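Local coordinates for eukaryotic peptide chain release factor GTP-binding subunit (Schizosaccharomyces pombe, PDB 1R5B), which belongs to the eRF3 class of translation release factors, relatives of EF-Tu and eEF1A, and joins a P-loop GTP-binding domain to beta-rich domains, at residues D31-L34 with L35-M38; C435-F439 with E440-Y444; L450-G454 with T455-V459. All coordinates share one frame; numbering follows the deposited sequence.

Contact 1: D31-L34 with L35-M38; sequences DQEL and LKDM
The flat peptide carbonyl of Gln32 meets the backbone of Leu35: Leu35 N donates to Gln32 O over 3.2 Å with an N-H...O angle of 158°, reaching the oxygen in the carbonyl plane, on a lone pair. The same oxygen is also touched by carbon, since Leu35 CG lies 3.3 Å from Gln32 O. The first torsion of Leu35 (chi1 -59°) holds CG beside the backbone N, the very atom bonded to Gln32 O, and this brings CG next to the same oxygen. The side-chain amide of Gln32 folds back over its own segment, and its OE1 accepts a weak bond from Leu34 N.

Beyond the flat groups the contact is loose. Leu34 and Leu35 are neighbours whose methyls barely approach, with Leu34 CD1 4.5 Å from Leu35 CD2. Three residues apart, Glu33 and Lys36 bring opposite charges near one another, but Glu33 OE2 stays 4.6 Å from Lys36 NZ, so any attraction acts at a distance. The aliphatic part of the lysine comes nearer, Lys36 CD lying 4.2 Å from Glu33 OE2. At the far end Met38 CB sits 3.9 Å from Leu34 O. Met38 is buried, unlike the exposed residues from Asp31 to Leu34, and its carbonyl oxygen accepts a hydrogen bond from Lys461 NZ, on strand 457-466, which ties this N-terminal piece to the C-terminal part of the chain.

A carbonyl bonded to the amide three residues on, spanning Gln32 to Leu35, is the signature of a beta turn, here leading into the short, weakly bonded helical segment 35-38.

Contact 2: C435-F439 with E440-Y444; sequences CMERF and EDYQY
Charges join Arg438 to both Glu440 and Asp441, making a three-residue salt-bridge network. Asp441 OD2 lies at the edge of the guanidinium and near its plane, where Arg438 NE donates to it over 3.2 Å; the nitrogen reaches OD2 from above the carboxylate plane. A weak bond from Arg438 NH2 to Asp441 OD1 adds to the pairing. Glu440 comes over a face instead: its OE1 is 2.7 Å from Arg438 NH1, yet no N-H points at it, and the attraction is one of charge alone. The glutamate gets there fully extended, with CG anti to the backbone N (chi1 174°).

Among the backbone bonds, Arg438 O is gripped twice, by Tyr442 N at 3.1 Å and by Asp441 N at 2.9 Å.

Each aromatic ring has a carbon contact. Gln443 CG stands 3.9 Å from the centroid of the Phe439 ring, a CH-pi contact over the face, and the Gln443 amide runs on past the CE2-CZ side of the ring, Gln443 NE2 3.4 Å from Phe439 CZ, its plane tilted 25° from the ring. Gln443 NE2 donates to a water and, weakly, to Gly40 O. Glu437 lies alongside Tyr442, Glu437 CG reaching Tyr442 CD1 at 3.5 Å, while its OE2 accepts from the backbone N of His360.

Paired i+3 and i+4 amides on one carbonyl are characteristic of a tight helical turn; this one carries the chain from strand 433-435 into helix 443-446 within the eEF1A-like C-terminal domain.

Contact 3: L450-G454 with T455-V459; sequences LRDQG and TTVAV
A beta hairpin, formed by strands 447-451 and 457-466 of the eEF1A-like C-terminal domain, closes here through its connecting loop. Leu450 and Ala458 are an antiparallel hydrogen-bonded pair, with Leu450 N donating to Ala458 O over 3.2 Å at an N-H...O angle of 167°. Their side chains share one face of the sheet: Leu450 CD2 touches Ala458 CB at 3.8 Å, and both residues pack on Ile369 of the adjoining strand 364-371.

Nearer the loop, Val457 splits its methyls between the strand end and the loop. Val457 CG2 packs 3.9 Å from Leu450 CB and also close to the Leu450 carbonyl, while Val457 CG1 lies 3.6 Å from Asp452 CB. Thr456 adds a CA-H...O contact, its CA being 3.5 Å from Leu450 O.

Arg451 turns back across the end of the hairpin, its chain bent at both chi2 and chi3. One face of its guanidinium receives Gly454 O, 3.2 Å above the plane and shifted toward the rim. Thr455 CA also lies over a face, 4.0 Å from Arg451 NH2. The charge is answered outside the hairpin, where Arg451 NH1 forms a salt bridge with Glu29, a residue of the N-terminal region.

The chemistry thus divides along the hairpin: apolar side chains and a backbone bond join the two chains at the strand end, whereas the loop end is packed by the flat face of an arginine whose charge is directed to the N-terminal region.

Contacts 1 and 2 are surface turns, each leading into a short helix, whereas contact 3 is partly buried and belongs to a sheet. The two turns differ in chemistry: 31-38 has one local backbone bond across the segments and loose side chains, while 435-444 adds a salt-bridge network and aromatic rings flanked by Gln443 and Glu437. Contact 3 combines a cross-strand backbone bond with apolar side-chain packing. Helix 443-446 of contact 2 runs directly into strand 447-451 of contact 3, although the nearest atoms of the two contacts are about 10 Å apart. Contacts 1 and 3 touch: Met38 CE lies 3.4 Å from Val459 O, and Leu34 CD1 4.0 Å from Val459 CG2, so the N-terminal turn packs against the hairpin.

Contact 1: D31-L34 with L35-M38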
loop_
_atom_site.group_PDB
_atom_site.type_symbol
_atom_site.label_atom_id
_atom_site.label_comp_id
_atom_site.label_asym_id
_atom_site.label_seq_id
_atom_site.Cartn_x
_atom_site.Cartn_y
_atom_site.Cartn_z
ATOM N N ASP A 31 3.988 -20.094 1.612
ATOM C CA ASP A 31 3.979 -20.216 3.095
ATOM C C ASP A 31 5.333 -20.588 3.770
ATOM O O ASP A 31 6.146 -21.302 3.187
ATOM C CB ASP A 31 2.867 -21.170 3.587
ATOM C CG ASP A 31 2.754 -22.430 2.762
ATOM O OD1 ASP A 31 2.054 -22.396 1.734
ATOM O OD2 ASP A 31 3.306 -23.503 3.077
ATOM N N GLN A 32 5.521 -20.089 5.005
ATOM C CA GLN A 32 6.744 -20.201 5.856
ATOM C C GLN A 32 7.499 -18.853 5.899
ATOM O O GLN A 32 7.946 -18.389 4.858
ATOM C CB GLN A 32 7.697 -21.338 5.423
ATOM C CG GLN A 32 8.502 -22.013 6.560
ATOM C CD GLN A 32 9.148 -21.042 7.555
ATOM O OE1 GLN A 32 10.126 -20.367 7.230
ATOM N NE2 GLN A 32 8.610 -20.989 8.769
ATOM N N GLU A 33 7.675 -18.268 7.097
ATOM C CA GLU A 33 8.175 -16.873 7.275
ATOM C C GLU A 33 9.655 -16.557 6.910
ATOM O O GLU A 33 10.273 -15.645 7.474
ATOM C CB GLU A 33 7.907 -16.407 8.704
ATOM C CG GLU A 33 6.433 -16.315 9.068
ATOM C CD GLU A 33 6.218 -15.888 10.517
ATOM O OE1 GLU A 33 6.649 -16.627 11.438
ATOM O OE2 GLU A 33 5.617 -14.811 10.736
ATOM N N LEU A 34 10.213 -17.325 5.975
ATOM C CA LEU A 34 11.325 -16.874 5.137
ATOM C C LEU A 34 10.842 -15.842 4.105
ATOM O O LEU A 34 11.654 -15.177 3.460
ATOM C CB LEU A 34 11.983 -18.063 4.418
ATOM C CG LEU A 34 11.116 -18.935 3.488
ATOM C CD1 LEU A 34 11.065 -18.410 2.032
ATOM C CD2 LEU A 34 11.595 -20.388 3.527
ATOM N N LEU A 35 9.516 -15.742 3.952
ATOM C CA LEU A 35 8.851 -14.731 3.132
ATOM C C LEU A 35 9.256 -13.316 3.536
ATOM O O LEU A 35 9.456 -12.455 2.683
ATOM C CB LEU A 35 7.329 -14.853 3.271
ATOM C CG LEU A 35 6.610 -16.152 2.896
ATOM C CD1 LEU A 35 5.098 -15.953 3.024
ATOM C CD2 LEU A 35 6.971 -16.658 1.495
ATOM N N LYS A 36 9.345 -13.075 4.842
ATOM C CA LYS A 36 9.885 -11.821 5.360
ATOM C C LYS A 36 11.386 -11.844 5.101
ATOM O O LYS A 36 11.978 -12.922 5.074
ATOM C CB LYS A 36 9.593 -11.696 6.857
ATOM C CG LYS A 36 8.098 -11.672 7.197
ATOM C CD LYS A 36 7.846 -11.903 8.682
ATOM C CE LYS A 36 8.067 -10.631 9.497
ATOM N NZ LYS A 36 8.141 -10.917 10.957
ATOM N N ASP A 37 12.001 -10.680 4.890
ATOM C CA ASP A 37 13.434 -10.596 4.539
ATOM C C ASP A 37 13.641 -10.704 3.030
ATOM O O ASP A 37 14.510 -10.027 2.474
ATOM C CB ASP A 37 14.274 -11.666 5.267
ATOM C CG ASP A 37 15.773 -11.367 5.248
ATOM O OD1 ASP A 37 16.539 -12.210 5.758
ATOM O OD2 ASP A 37 16.278 -10.333 4.755
ATOM N N MET A 38 12.867 -11.566 2.369
ATOM C CA MET A 38 12.734 -11.514 0.906
ATOM C C MET A 38 11.756 -10.369 0.556
ATOM O O MET A 38 12.171 -9.298 0.110
ATOM C CB MET A 38 12.255 -12.875 0.353
ATOM C CG MET A 38 11.712 -12.870 -1.102
ATOM S SD MET A 38 12.987 -12.961 -2.381
ATOM C CE MET A 38 13.625 -14.583 -2.127
#

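Contact 2: C435-F439 with E440-Y444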
loop_
_atom_site.group_PDB
_atom_site.type_symbol
_atom_site.label_atom_id
_atom_site.label_comp_id
_atom_site.label_asym_id
_atom_site.label_seq_id
_atom_site.Cartn_x
_atom_site.Cartn_y
_atom_site.Cartn_z
ATOM N N CYS A 435 3.972 -9.099 -18.050
ATOM C CA CYS A 435 3.948 -7.810 -17.372
ATOM C C CYS A 435 4.551 -7.938 -16.009
ATOM O O CYS A 435 4.299 -8.905 -15.311
ATOM C CB CYS A 435 2.523 -7.289 -17.247
ATOM S SG CYS A 435 1.710 -7.125 -18.848
ATOM N N MET A 436 5.353 -6.957 -15.629
ATOM C CA MET A 436 6.025 -6.963 -14.338
ATOM C C MET A 436 6.603 -5.582 -14.055
ATOM O O MET A 436 6.818 -4.787 -14.966
ATOM C CB MET A 436 7.139 -8.033 -14.293
ATOM C CG MET A 436 8.316 -7.776 -15.244
ATOM S SD MET A 436 9.706 -8.972 -15.178
ATOM C CE MET A 436 8.881 -10.377 -15.630
ATOM N N GLU A 437 6.806 -5.301 -12.780
ATOM C CA GLU A 437 7.588 -4.170 -12.326
ATOM C C GLU A 437 8.523 -4.651 -11.210
ATOM O O GLU A 437 8.306 -5.714 -10.620
ATOM C CB GLU A 437 6.677 -3.080 -11.749
ATOM C CG GLU A 437 5.619 -2.553 -12.699
ATOM C CD GLU A 437 6.117 -1.521 -13.680
ATOM O OE1 GLU A 437 7.044 -0.750 -13.370
ATOM O OE2 GLU A 437 5.545 -1.472 -14.781
ATOM N N ARG A 438 9.534 -3.848 -10.908
ATOM C CA ARG A 438 10.351 -4.062 -9.717
ATOM C C ARG A 438 9.454 -4.217 -8.485
ATOM O O ARG A 438 8.487 -3.470 -8.340
ATOM C CB ARG A 438 11.292 -2.875 -9.510
ATOM C CG ARG A 438 12.285 -2.653 -10.654
ATOM C CD ARG A 438 13.497 -1.838 -10.257
ATOM N NE ARG A 438 13.135 -0.483 -9.852
ATOM C CZ ARG A 438 13.869 0.300 -9.071
ATOM N NH1 ARG A 438 15.044 -0.106 -8.604
ATOM N NH2 ARG A 438 13.428 1.513 -8.759
ATOM N N PHE A 439 9.760 -5.180 -7.614
ATOM C CA PHE A 439 9.052 -5.348 -6.340
ATOM C C PHE A 439 9.040 -4.033 -5.562
ATOM O O PHE A 439 8.048 -3.679 -4.924
ATOM C CB PHE A 439 9.736 -6.441 -5.506
ATOM C CG PHE A 439 9.065 -6.719 -4.177
ATOM C CD1 PHE A 439 7.925 -7.523 -4.111
ATOM C CD2 PHE A 439 9.568 -6.177 -3.001
ATOM C CE1 PHE A 439 7.296 -7.775 -2.894
ATOM C CE2 PHE A 439 8.945 -6.433 -1.770
ATOM C CZ PHE A 439 7.808 -7.235 -1.718
ATOM N N GLU A 440 10.178 -3.341 -5.624
ATOM C CA GLU A 440 10.423 -2.040 -5.009
ATOM C C GLU A 440 9.398 -0.979 -5.440
ATOM O O GLU A 440 9.058 -0.080 -4.662
ATOM C CB GLU A 440 11.842 -1.592 -5.412
ATOM C CG GLU A 440 12.255 -0.187 -4.982
ATOM C CD GLU A 440 13.717 0.146 -5.296
ATOM O OE1 GLU A 440 14.410 -0.649 -5.984
ATOM O OE2 GLU A 440 14.178 1.224 -4.846
ATOM N N ASP A 441 8.923 -1.076 -6.679
ATOM C CA ASP A 441 8.001 -0.081 -7.240
ATOM C C ASP A 441 6.522 -0.444 -7.013
ATOM O O ASP A 441 5.739 0.382 -6.536
ATOM C CB ASP A 441 8.283 0.120 -8.737
ATOM C CG ASP A 441 9.639 0.770 -9.001
ATOM O OD1 ASP A 441 10.248 1.289 -8.044
ATOM O OD2 ASP A 441 10.184 0.809 -10.131
ATOM N N TYR A 442 6.167 -1.676 -7.366
ATOM C CA TYR A 442 4.831 -2.224 -7.182
ATOM C C TYR A 442 4.969 -3.692 -6.747
ATOM O O TYR A 442 5.170 -4.591 -7.568
ATOM C CB TYR A 442 4.017 -2.109 -8.480
ATOM C CG TYR A 442 4.009 -0.732 -9.110
ATOM C CD1 TYR A 442 4.951 -0.376 -10.058
ATOM C CD2 TYR A 442 3.053 0.208 -8.764
ATOM C CE1 TYR A 442 4.957 0.886 -10.633
ATOM C CE2 TYR A 442 3.055 1.470 -9.322
ATOM C CZ TYR A 442 4.002 1.801 -10.255
ATOM O OH TYR A 442 4.003 3.057 -10.796
ATOM N N GLN A 443 4.858 -3.922 -5.447
ATOM C CA GLN A 443 5.120 -5.228 -4.840
ATOM C C GLN A 443 4.492 -6.424 -5.562
ATOM O O GLN A 443 5.219 -7.319 -5.982
ATOM C CB GLN A 443 4.706 -5.217 -3.366
ATOM C CG GLN A 443 5.626 -4.370 -2.498
ATOM C CD GLN A 443 5.448 -4.641 -1.013
ATOM O OE1 GLN A 443 4.349 -4.996 -0.581
ATOM N NE2 GLN A 443 6.520 -4.464 -0.225
ATOM N N TYR A 444 3.170 -6.441 -5.724
ATOM C CA TYR A 444 2.488 -7.585 -6.334
ATOM C C TYR A 444 2.804 -7.744 -7.817
ATOM O O TYR A 444 2.527 -8.795 -8.380
ATOM C CB TYR A 444 0.971 -7.534 -6.112
ATOM C CG TYR A 444 0.583 -7.776 -4.655
ATOM C CD1 TYR A 444 0.618 -6.732 -3.712
ATOM C CD2 TYR A 444 0.194 -9.045 -4.205
ATOM C CE1 TYR A 444 0.275 -6.945 -2.374
ATOM C CE2 TYR A 444 -0.149 -9.265 -2.848
ATOM C CZ TYR A 444 -0.103 -8.215 -1.948
ATOM O OH TYR A 444 -0.443 -8.431 -0.620
HETATM O O HOH W 1 8.096 -2.716 -1.648
#

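Contact 3: L450-G454 with T455-V459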
loop_
_atom_site.group_PDB
_atom_site.type_symbol
_atom_site.label_atom_id
_atom_site.label_comp_id
_atom_site.label_asym_id
_atom_site.label_seq_id
_atom_site.Cartn_x
_atom_site.Cartn_y
_atom_site.Cartn_z
ATOM N N LEU A 450 7.651 -20.184 -8.044
ATOM C CA LEU A 450 7.958 -21.179 -9.086
ATOM C C LEU A 450 7.336 -22.541 -8.761
ATOM O O LEU A 450 7.303 -22.953 -7.605
ATOM C CB LEU A 450 9.475 -21.306 -9.265
ATOM C CG LEU A 450 10.132 -20.208 -10.117
ATOM C CD1 LEU A 450 9.534 -18.829 -9.892
ATOM C CD2 LEU A 450 11.619 -20.157 -9.862
ATOM N N ARG A 451 6.836 -23.223 -9.790
ATOM C CA ARG A 451 6.152 -24.511 -9.644
ATOM C C ARG A 451 6.747 -25.544 -10.610
ATOM O O ARG A 451 6.833 -25.295 -11.814
ATOM C CB ARG A 451 4.651 -24.345 -9.914
ATOM C CG ARG A 451 3.836 -23.940 -8.690
ATOM C CD ARG A 451 2.590 -24.789 -8.442
ATOM N NE ARG A 451 2.352 -25.027 -7.015
ATOM C CZ ARG A 451 1.233 -25.544 -6.505
ATOM N NH1 ARG A 451 0.215 -25.889 -7.292
ATOM N NH2 ARG A 451 1.126 -25.713 -5.191
ATOM N N ASP A 452 7.139 -26.705 -10.083
ATOM C CA ASP A 452 7.830 -27.719 -10.885
ATOM C C ASP A 452 6.909 -28.885 -11.242
ATOM O O ASP A 452 7.172 -30.044 -10.900
ATOM C CB ASP A 452 9.093 -28.199 -10.162
ATOM C CG ASP A 452 10.257 -28.418 -11.109
ATOM O OD1 ASP A 452 10.696 -29.582 -11.264
ATOM O OD2 ASP A 452 10.795 -27.478 -11.739
ATOM N N GLN A 453 5.832 -28.550 -11.950
ATOM C CA GLN A 453 4.836 -29.523 -12.399
ATOM C C GLN A 453 4.327 -30.330 -11.208
ATOM O O GLN A 453 4.345 -31.564 -11.210
ATOM C CB GLN A 453 5.407 -30.431 -13.503
ATOM C CG GLN A 453 6.025 -29.692 -14.717
ATOM C CD GLN A 453 5.467 -28.274 -14.951
ATOM O OE1 GLN A 453 4.278 -28.103 -15.219
ATOM N NE2 GLN A 453 6.334 -27.270 -14.855
ATOM N N GLY A 454 3.880 -29.603 -10.190
ATOM C CA GLY A 454 3.390 -30.204 -8.965
ATOM C C GLY A 454 3.180 -29.194 -7.848
ATOM O O GLY A 454 2.176 -28.471 -7.830
ATOM N N THR A 455 4.154 -29.119 -6.944
ATOM C CA THR A 455 3.952 -28.535 -5.615
ATOM C C THR A 455 5.103 -27.611 -5.171
ATOM O O THR A 455 5.879 -27.970 -4.285
ATOM C CB THR A 455 3.716 -29.697 -4.575
ATOM O OG1 THR A 455 4.213 -29.339 -3.279
ATOM C CG2 THR A 455 4.510 -30.964 -4.935
ATOM N N THR A 456 5.206 -26.439 -5.800
ATOM C CA THR A 456 6.177 -25.392 -5.427
ATOM C C THR A 456 7.649 -25.768 -5.688
ATOM O O THR A 456 7.948 -26.905 -6.031
ATOM C CB THR A 456 5.942 -24.918 -3.946
ATOM O OG1 THR A 456 6.201 -23.512 -3.837
ATOM C CG2 THR A 456 6.932 -25.553 -2.932
ATOM N N VAL A 457 8.543 -24.786 -5.560
ATOM C CA VAL A 457 9.996 -25.006 -5.641
ATOM C C VAL A 457 10.845 -23.776 -5.317
ATOM O O VAL A 457 11.960 -23.914 -4.846
ATOM C CB VAL A 457 10.482 -25.544 -7.025
ATOM C CG1 VAL A 457 10.584 -27.093 -7.023
ATOM C CG2 VAL A 457 9.636 -25.020 -8.173
ATOM N N ALA A 458 10.353 -22.578 -5.603
ATOM C CA ALA A 458 11.071 -21.371 -5.193
ATOM C C ALA A 458 10.154 -20.169 -4.962
ATOM O O ALA A 458 8.939 -20.255 -5.140
ATOM C CB ALA A 458 12.165 -21.034 -6.208
ATOM N N VAL A 459 10.753 -19.058 -4.535
ATOM C CA VAL A 459 10.060 -17.776 -4.410
ATOM C C VAL A 459 11.054 -16.656 -4.660
ATOM O O VAL A 459 12.230 -16.770 -4.317
ATOM C CB VAL A 459 9.403 -17.566 -3.014
ATOM C CG1 VAL A 459 8.062 -18.293 -2.917
ATOM C CG2 VAL A 459 10.334 -17.989 -1.881
#